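Local coordinates for coenzyme Q-binding protein COQ10 START domain-containing protein (Deinococcus radiodurans R1, PDB 3GGN) that is of unknown function but, as a START-like domain of the COQ10 type within a longer protein, probably binds a lipid-like or other hydrophobic ligand, at residues V22-P27 / T67-G72; L32-R37 / S130-D135; W77-L80 / E86-G89. All blocks are in the same frame, centred on the assembly; numbering follows the deposited sequence.

Interaction 1: V22-P27 / T67-G72; sequences VWRDLP and TADEPG
Arg24 and Asp69 meet nearly at right angles, the arginine reaching out from the end of helix 16-24 and the aspartate from the C-terminal end of strand 59-70. The two flat groups do not lie flush: guanidinium and carboxylate planes are 68° apart, so a single carboxylate oxygen does most of the work. Arg24 NE donates to Asp69 OD2 at 2.8 Å along an almost straight N-H path of 168°. That oxygen lies in the guanidinium plane, at its edge, whereas NE comes to the carboxylate from above, 57° out of its plane. Arg24 NH2 adds a weak second bond to the same Asp69 OD2 at 3.3 Å, which turns the salt bridge into a fork closing on one atom. Both side chains start with CG anti to the backbone N, and a bend at chi2 of Arg24 swings its guanidinium across to the strand. Asp69 OD1 is hydrogen-bonded to Tyr20 OH, one helical turn before Arg24, so the carboxylate grips helix 16-24 at two residues. This surface salt bridge thus ties the first short helix of a Bet v 1-like, helix-grip fold to its curved antiparallel sheet.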
loop_
_atom_site.group_PDB
_atom_site.type_symbol
_atom_site.label_atom_id
_atom_site.label_comp_id
_atom_site.label_asym_id
_atom_site.label_seq_id
_atom_site.Cartn_x
_atom_site.Cartn_y
_atom_site.Cartn_z
ATOM N N VAL B 22 13.559 -1.078 4.536
ATOM C CA VAL B 22 12.427 -1.378 3.664
ATOM C C VAL B 22 12.852 -1.188 2.214
ATOM O O VAL B 22 12.715 -2.098 1.394
ATOM C CB VAL B 22 11.212 -0.459 3.965
ATOM C CG1 VAL B 22 10.068 -0.767 3.005
ATOM C CG2 VAL B 22 10.754 -0.654 5.411
ATOM N N TRP B 23 13.390 -0.009 1.903
ATOM C CA TRP B 23 13.829 0.296 0.543
ATOM C C TRP B 23 14.892 -0.651 -0.009
ATOM O O TRP B 23 14.894 -0.946 -1.202
ATOM C CB TRP B 23 14.349 1.733 0.458
ATOM C CG TRP B 23 13.259 2.743 0.530
ATOM C CD1 TRP B 23 12.587 3.146 1.642
ATOM C CD2 TRP B 23 12.653 3.421 -0.576
ATOM N NE1 TRP B 23 11.591 4.029 1.302
ATOM C CE2 TRP B 23 11.609 4.216 -0.054
ATOM C CE3 TRP B 23 12.887 3.427 -1.958
ATOM C CZ2 TRP B 23 10.795 5.017 -0.867
ATOM C CZ3 TRP B 23 12.079 4.221 -2.769
ATOM C CH2 TRP B 23 11.045 5.006 -2.217
ATOM N N ARG B 24 15.789 -1.124 0.851
ATOM C CA ARG B 24 16.859 -2.024 0.421
ATOM C C ARG B 24 16.340 -3.383 -0.051
ATOM O O ARG B 24 17.037 -4.100 -0.776
ATOM C CB ARG B 24 17.888 -2.216 1.551
ATOM C CG ARG B 24 19.129 -3.015 1.135
ATOM C CD ARG B 24 19.908 -2.289 0.035
ATOM N NE ARG B 24 21.079 -3.026 -0.460
ATOM C CZ ARG B 24 21.032 -4.094 -1.253
ATOM N NH1 ARG B 24 19.866 -4.586 -1.659
ATOM N NH2 ARG B 24 22.160 -4.659 -1.672
ATOM N N ASP B 25 15.130 -3.743 0.372
ATOM C CA ASP B 25 14.503 -5.003 -0.025
ATOM C C ASP B 25 13.958 -4.754 -1.431
ATOM O O ASP B 25 12.791 -4.412 -1.615
ATOM C CB ASP B 25 13.378 -5.350 0.967
ATOM C CG ASP B 25 12.435 -6.423 0.445
ATOM O OD1 ASP B 25 12.882 -7.299 -0.326
ATOM O OD2 ASP B 25 11.243 -6.398 0.816
ATOM N N LEU B 26 14.824 -4.927 -2.426
ATOM C CA LEU B 26 14.461 -4.648 -3.807
ATOM C C LEU B 26 13.159 -5.264 -4.316
ATOM O O LEU B 26 12.332 -4.564 -4.892
ATOM C CB LEU B 26 15.627 -5.015 -4.740
ATOM C CG LEU B 26 16.983 -4.376 -4.391
ATOM C CD1 LEU B 26 18.004 -4.693 -5.473
ATOM C CD2 LEU B 26 16.828 -2.865 -4.255
ATOM N N PRO B 27 12.949 -6.575 -4.101
ATOM C CA PRO B 27 11.706 -7.182 -4.590
ATOM C C PRO B 27 10.439 -6.525 -4.035
ATOM O O PRO B 27 9.367 -6.633 -4.631
ATOM C CB PRO B 27 11.848 -8.645 -4.169
ATOM C CG PRO B 27 13.344 -8.856 -4.195
ATOM C CD PRO B 27 13.837 -7.598 -3.518
ATOM N N THR B 67 24.483 1.468 -7.714
ATOM C CA THR B 67 25.715 2.232 -7.872
ATOM C C THR B 67 26.190 2.740 -6.511
ATOM O O THR B 67 27.301 3.252 -6.378
ATOM C CB THR B 67 25.518 3.438 -8.805
ATOM O OG1 THR B 67 24.999 2.991 -10.062
ATOM C CG2 THR B 67 26.845 4.130 -9.060
ATOM N N ALA B 68 25.333 2.600 -5.507
ATOM C CA ALA B 68 25.654 3.043 -4.152
ATOM C C ALA B 68 24.687 2.408 -3.167
ATOM O O ALA B 68 23.472 2.413 -3.377
ATOM C CB ALA B 68 25.566 4.567 -4.050
ATOM N N ASP B 69 25.238 1.845 -2.103
ATOM C CA ASP B 69 24.437 1.221 -1.070
ATOM C C ASP B 69 25.136 1.442 0.258
ATOM O O ASP B 69 25.990 0.648 0.674
ATOM C CB ASP B 69 24.262 -0.273 -1.343
ATOM C CG ASP B 69 23.480 -0.973 -0.247
ATOM O OD1 ASP B 69 22.640 -0.311 0.405
ATOM O OD2 ASP B 69 23.699 -2.185 -0.039
ATOM N N GLU B 70 24.787 2.555 0.894
ATOM C CA GLU B 70 25.345 2.935 2.180
ATOM C C GLU B 70 24.271 2.709 3.227
ATOM O O GLU B 70 23.346 3.506 3.366
ATOM C CB GLU B 70 25.769 4.402 2.148
ATOM C CG GLU B 70 27.016 4.638 1.313
ATOM C CD GLU B 70 27.167 6.080 0.873
ATOM O OE1 GLU B 70 26.952 6.989 1.706
ATOM O OE2 GLU B 70 27.513 6.303 -0.309
ATOM N N PRO B 71 24.386 1.605 3.980
ATOM C CA PRO B 71 23.412 1.263 5.018
ATOM C C PRO B 71 22.878 2.457 5.790
ATOM O O PRO B 71 23.640 3.251 6.341
ATOM C CB PRO B 71 24.179 0.290 5.901
ATOM C CG PRO B 71 25.029 -0.438 4.905
ATOM C CD PRO B 71 25.542 0.691 4.025
ATOM N N GLY B 72 21.554 2.579 5.802
ATOM C CA GLY B 72 20.896 3.654 6.523
ATOM C C GLY B 72 21.137 5.059 6.019
ATOM O O GLY B 72 20.730 6.017 6.673
#

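Interaction 2: L32-R37 / S130-D135; sequences LMTHLR and SQQLRD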
loop_
_atom_site.group_PDB
_atom_site.type_symbol
_atom_site.label_atom_id
_atom_site.label_comp_id
_atom_site.label_asym_id
_atom_site.label_seq_id
_atom_site.Cartn_x
_atom_site.Cartn_y
_atom_site.Cartn_z
ATOM N N LEU B 32 6.446 0.145 -2.784
ATOM C CA LEU B 32 6.853 1.522 -2.506
ATOM C C LEU B 32 6.677 2.406 -3.742
ATOM O O LEU B 32 6.124 3.502 -3.653
ATOM C CB LEU B 32 8.320 1.567 -2.055
ATOM C CG LEU B 32 8.686 0.823 -0.766
ATOM C CD1 LEU B 32 10.190 0.915 -0.520
ATOM C CD2 LEU B 32 7.915 1.421 0.396
ATOM N N MET B 33 7.167 1.933 -4.885
ATOM C CA MET B 33 7.058 2.670 -6.146
ATOM C C MET B 33 6.054 1.903 -7.009
ATOM O O MET B 33 6.397 0.917 -7.658
ATOM C CB MET B 33 8.421 2.731 -6.845
ATOM C CG MET B 33 9.557 3.143 -5.934
ATOM S SD MET B 33 11.068 3.607 -6.802
ATOM C CE MET B 33 11.174 5.278 -6.291
ATOM N N THR B 34 4.816 2.376 -7.022
ATOM C CA THR B 34 3.751 1.697 -7.750
ATOM C C THR B 34 3.847 1.625 -9.270
ATOM O O THR B 34 3.149 0.822 -9.887
ATOM C CB THR B 34 2.379 2.270 -7.343
ATOM O OG1 THR B 34 2.331 3.672 -7.627
ATOM C CG2 THR B 34 2.155 2.054 -5.860
ATOM N N HIS B 35 4.703 2.434 -9.886
ATOM C CA HIS B 35 4.834 2.375 -11.343
ATOM C C HIS B 35 5.598 1.120 -11.775
ATOM O O HIS B 35 5.569 0.734 -12.944
ATOM C CB HIS B 35 5.539 3.625 -11.886
ATOM C CG HIS B 35 6.859 3.912 -11.242
ATOM N ND1 HIS B 35 6.983 4.231 -9.906
ATOM C CD2 HIS B 35 8.112 3.954 -11.757
ATOM C CE1 HIS B 35 8.255 4.462 -9.627
ATOM N NE2 HIS B 35 8.960 4.301 -10.732
ATOM N N LEU B 36 6.270 0.481 -10.823
ATOM C CA LEU B 36 7.042 -0.724 -11.104
ATOM C C LEU B 36 6.187 -1.969 -10.945
ATOM O O LEU B 36 5.340 -2.038 -10.055
ATOM C CB LEU B 36 8.238 -0.814 -10.155
ATOM C CG LEU B 36 9.284 0.299 -10.229
ATOM C CD1 LEU B 36 10.375 0.023 -9.198
ATOM C CD2 LEU B 36 9.879 0.375 -11.634
ATOM N N ARG B 37 6.411 -2.954 -11.808
ATOM C CA ARG B 37 5.667 -4.204 -11.744
ATOM C C ARG B 37 6.452 -5.212 -10.913
ATOM O O ARG B 37 5.898 -5.862 -10.025
ATOM C CB ARG B 37 5.436 -4.774 -13.147
ATOM C CG ARG B 37 4.696 -6.105 -13.149
ATOM C CD ARG B 37 4.757 -6.779 -14.512
ATOM N NE ARG B 37 4.114 -8.091 -14.508
ATOM C CZ ARG B 37 2.798 -8.282 -14.443
ATOM N NH1 ARG B 37 1.975 -7.242 -14.378
ATOM N NH2 ARG B 37 2.305 -9.514 -14.435
ATOM N N SER B 130 4.987 12.600 -10.876
ATOM C CA SER B 130 5.269 13.170 -9.564
ATOM C C SER B 130 4.098 13.047 -8.590
ATOM O O SER B 130 4.297 13.019 -7.379
ATOM C CB SER B 130 5.703 14.634 -9.698
ATOM O OG SER B 130 4.695 15.429 -10.290
ATOM N N GLN B 131 2.877 12.970 -9.107
ATOM C CA GLN B 131 1.734 12.823 -8.219
ATOM C C GLN B 131 1.694 11.386 -7.681
ATOM O O GLN B 131 1.347 11.150 -6.520
ATOM C CB GLN B 131 0.432 13.144 -8.953
ATOM C CG GLN B 131 -0.806 13.081 -8.064
ATOM C CD GLN B 131 -0.762 14.065 -6.907
ATOM O OE1 GLN B 131 -0.566 13.679 -5.749
ATOM N NE2 GLN B 131 -0.943 15.347 -7.214
ATOM N N GLN B 132 2.057 10.427 -8.526
ATOM C CA GLN B 132 2.051 9.029 -8.107
ATOM C C GLN B 132 3.139 8.822 -7.051
ATOM O O GLN B 132 2.913 8.158 -6.039
ATOM C CB GLN B 132 2.263 8.113 -9.319
ATOM C CG GLN B 132 2.400 6.631 -8.983
ATOM C CD GLN B 132 1.681 5.714 -9.972
ATOM O OE1 GLN B 132 1.824 5.845 -11.188
ATOM N NE2 GLN B 132 0.908 4.774 -9.445
ATOM N N LEU B 133 4.315 9.402 -7.279
ATOM C CA LEU B 133 5.401 9.279 -6.312
ATOM C C LEU B 133 4.964 9.899 -4.981
ATOM O O LEU B 133 5.144 9.288 -3.924
ATOM C CB LEU B 133 6.675 9.967 -6.825
ATOM C CG LEU B 133 7.918 9.835 -5.926
ATOM C CD1 LEU B 133 8.326 8.371 -5.796
ATOM C CD2 LEU B 133 9.069 10.642 -6.511
ATOM N N ARG B 134 4.384 11.100 -5.028
ATOM C CA ARG B 134 3.915 11.762 -3.805
ATOM C C ARG B 134 2.988 10.836 -3.015
ATOM O O ARG B 134 3.180 10.630 -1.818
ATOM C CB ARG B 134 3.162 13.061 -4.128
ATOM C CG ARG B 134 2.449 13.688 -2.909
ATOM C CD ARG B 134 3.435 14.019 -1.806
ATOM N NE ARG B 134 4.365 15.054 -2.238
ATOM C CZ ARG B 134 4.028 16.328 -2.401
ATOM N NH1 ARG B 134 2.785 16.721 -2.157
ATOM N NH2 ARG B 134 4.928 17.204 -2.830
ATOM N N ASP B 135 1.989 10.276 -3.690
ATOM C CA ASP B 135 1.050 9.369 -3.041
ATOM C C ASP B 135 1.774 8.169 -2.422
ATOM O O ASP B 135 1.502 7.800 -1.277
ATOM C CB ASP B 135 -0.007 8.865 -4.036
ATOM C CG ASP B 135 -0.904 9.981 -4.566
ATOM O OD1 ASP B 135 -1.064 11.005 -3.867
ATOM O OD2 ASP B 135 -1.460 9.825 -5.679
#
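With OG1 held between its own backbone N and carbonyl carbon (chi1 59°), Thr34 points its hydroxyl at the side chain of Gln132, whose chain leaves helix 130-146 with CG trans to N (chi1 175°) and then bends at an unusual chi2 of 140°. These settings bring Thr34 OG1 alongside the end of the glutamine, 2.6 Å from Gln132 NE2 and 3.3 Å from Gln132 CG, the two side chains running obliquely past each other. Next to the amide, His35 contributes only a loose touch, its CB 4.4 Å from Gln132 OE1.

Thr34 and His35 are the two central residues of a type I beta turn, closed by Leu36 N bonding to Met33 O at 3.2 Å. In the helix-grip fold of Bet v 1-like domains the long C-terminal helix lies against the antiparallel sheet, and here its first turns meet the bend that leads from helix 29-32 into strand 36-41. A hydrogen bond from Thr34 N to Asp136 OD2 ties the turn to the helix.

Beneath the polar pair the contact becomes apolar. Met33 and Leu133, the nearest CA pair at 6.8 Å, bring their ends together, Met33 CE lying 4.2 Å from Leu133 CD1, and both side chains also pack on Val106 of strand 102-111. At the subunit interface, Arg142 of the second subunit packs on Thr34 and makes a weak hydrogen bond to Leu36 O.

Interaction 3: W77-L80 / E86-G89; sequences WRSL and ENSG
Trp77 and Gly89 face each other as a hydrogen-bonded pair in the antiparallel beta hairpin of strands 74-79 and 86-95, two adjacent strands of the curved sheet of this Bet v 1-like domain. The short strand segments run at 178° to each other and illustrate how backbone pairing and ring packing can be served by the same residues.

Three backbone bonds fix the register. Trp77 N donates to Gly89 O at 3.0 Å, Gly89 N returns a bond to Trp77 O at 2.9 Å, and Ser79 N reaches Asn87 O at 2.8 Å, approaching nearly end-on to that carbonyl. Between these bonds, Arg78 and Ser88 form a non-hydrogen-bonded pair with CA atoms only 4.0 Å apart; Ser88 OG turns to Thr109 OG1 on the next strand.

The aromatic contact is a cross-strand tryptophan-glycine pair. Trp77 CG sits between its backbone N and carbonyl carbon (chi1 65°), which lays the indole across onto the partner strand. Gly89 CA is 3.6 Å from the centroid of the six-membered ring of Trp77, a CH-pi contact 23° off the ring normal. With no side chain on Gly89, its CA lies directly against the ring, 3.4 Å from Trp77 CZ2. The indole of Trp77 also stacks with Trp49, so it is held by more than its hairpin partner.

Two waters add polar links. One molecule lies 2.9 Å from Ser79 OG and donates weakly to Asn87 O; another accepts from Trp77 NE1 at 2.9 Å and donates weakly to Ser88 O.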
loop_
_atom_site.group_PDB
_atom_site.type_symbol
_atom_site.label_atom_id
_atom_site.label_comp_id
_atom_site.label_asym_id
_atom_site.label_seq_id
_atom_site.Cartn_x
_atom_site.Cartn_y
_atom_site.Cartn_z
ATOM N N TRP B 77 20.742 3.506 -8.000
ATOM C CA TRP B 77 20.752 2.501 -9.052
ATOM C C TRP B 77 20.656 3.120 -10.442
ATOM O O TRP B 77 20.242 4.270 -10.598
ATOM C CB TRP B 77 19.590 1.533 -8.842
ATOM C CG TRP B 77 18.250 2.163 -8.984
ATOM C CD1 TRP B 77 17.504 2.271 -10.129
ATOM C CD2 TRP B 77 17.473 2.761 -7.941
ATOM N NE1 TRP B 77 16.310 2.893 -9.857
ATOM C CE2 TRP B 77 16.265 3.204 -8.521
ATOM C CE3 TRP B 77 17.682 2.966 -6.566
ATOM C CZ2 TRP B 77 15.263 3.841 -7.776
ATOM C CZ3 TRP B 77 16.682 3.601 -5.822
ATOM C CH2 TRP B 77 15.489 4.029 -6.432
ATOM N N ARG B 78 21.043 2.350 -11.452
ATOM C CA ARG B 78 20.978 2.829 -12.824
ATOM C C ARG B 78 20.896 1.673 -13.808
ATOM O O ARG B 78 21.474 0.604 -13.592
ATOM C CB ARG B 78 22.196 3.694 -13.154
ATOM C CG ARG B 78 23.497 2.925 -13.231
ATOM C CD ARG B 78 24.676 3.874 -13.339
ATOM N NE ARG B 78 25.949 3.165 -13.314
ATOM C CZ ARG B 78 27.114 3.751 -13.062
ATOM N NH1 ARG B 78 27.157 5.053 -12.813
ATOM N NH2 ARG B 78 28.233 3.035 -13.051
ATOM N N SER B 79 20.158 1.892 -14.885
ATOM C CA SER B 79 20.004 0.885 -15.921
ATOM C C SER B 79 21.359 0.673 -16.587
ATOM O O SER B 79 22.168 1.600 -16.668
ATOM C CB SER B 79 19.005 1.376 -16.962
ATOM O OG SER B 79 19.357 2.693 -17.350
ATOM N N LEU B 80 21.613 -0.549 -17.040
ATOM C CA LEU B 80 22.856 -0.855 -17.717
ATOM C C LEU B 80 22.699 -0.408 -19.169
ATOM O O LEU B 80 21.578 -0.190 -19.633
ATOM C CB LEU B 80 23.137 -2.362 -17.661
ATOM C CG LEU B 80 23.991 -2.856 -16.486
ATOM C CD1 LEU B 80 23.269 -2.637 -15.177
ATOM C CD2 LEU B 80 24.297 -4.333 -16.679
ATOM N N GLU B 86 16.030 3.692 -20.262
ATOM C CA GLU B 86 17.092 4.319 -19.496
ATOM C C GLU B 86 16.465 4.889 -18.233
ATOM O O GLU B 86 15.465 5.607 -18.292
ATOM C CB GLU B 86 17.732 5.453 -20.300
ATOM C CG GLU B 86 18.502 5.001 -21.533
ATOM C CD GLU B 86 18.681 6.116 -22.548
ATOM O OE1 GLU B 86 19.186 7.198 -22.177
ATOM O OE2 GLU B 86 18.313 5.908 -23.724
ATOM N N ASN B 87 17.036 4.554 -17.085
ATOM C CA ASN B 87 16.515 5.080 -15.840
ATOM C C ASN B 87 17.528 4.942 -14.727
ATOM O O ASN B 87 18.415 4.088 -14.764
ATOM C CB ASN B 87 15.217 4.372 -15.440
ATOM C CG ASN B 87 15.454 2.975 -14.928
ATOM O OD1 ASN B 87 15.770 2.067 -15.696
ATOM N ND2 ASN B 87 15.322 2.796 -13.618
ATOM N N SER B 88 17.391 5.809 -13.738
ATOM C CA SER B 88 18.268 5.803 -12.584
ATOM C C SER B 88 17.402 6.209 -11.406
ATOM O O SER B 88 16.269 6.668 -11.581
ATOM C CB SER B 88 19.394 6.819 -12.764
ATOM O OG SER B 88 18.855 8.128 -12.822
ATOM N N GLY B 89 17.936 6.040 -10.207
ATOM C CA GLY B 89 17.187 6.404 -9.030
ATOM C C GLY B 89 18.122 6.582 -7.860
ATOM O O GLY B 89 19.240 6.053 -7.849
HETATM O O HOH W 1 14.576 4.279 -11.767
HETATM O O HOH W 2 19.782 5.481 -16.672
#

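Overall arrangement
All three contacts reach one antiparallel seven-stranded sheet, at centres about 14 to 17 Å apart. Interactions 1 and 2 lie on opposite sides of the chain's centre and alternate along the sequence: 22-27 and 32-37 come first, then 67-72, and finally 130-135. Interaction 3 follows interaction 1 and is nested within the long loop that interaction 2 closes. Packing connects interactions 1 and 2 (Trp23 CD2 to Leu32 CD1, 3.5 Å) and 1 and 3 (Thr67 OG1 to Arg78 NE, 3.4 Å); 2 and 3 do not touch. Interaction 3 pairs strands within the sheet, whereas 1 ties a helix to it and 2 a helix to the turn entering it; such elements surround the ligand site in Bet v 1-like proteins.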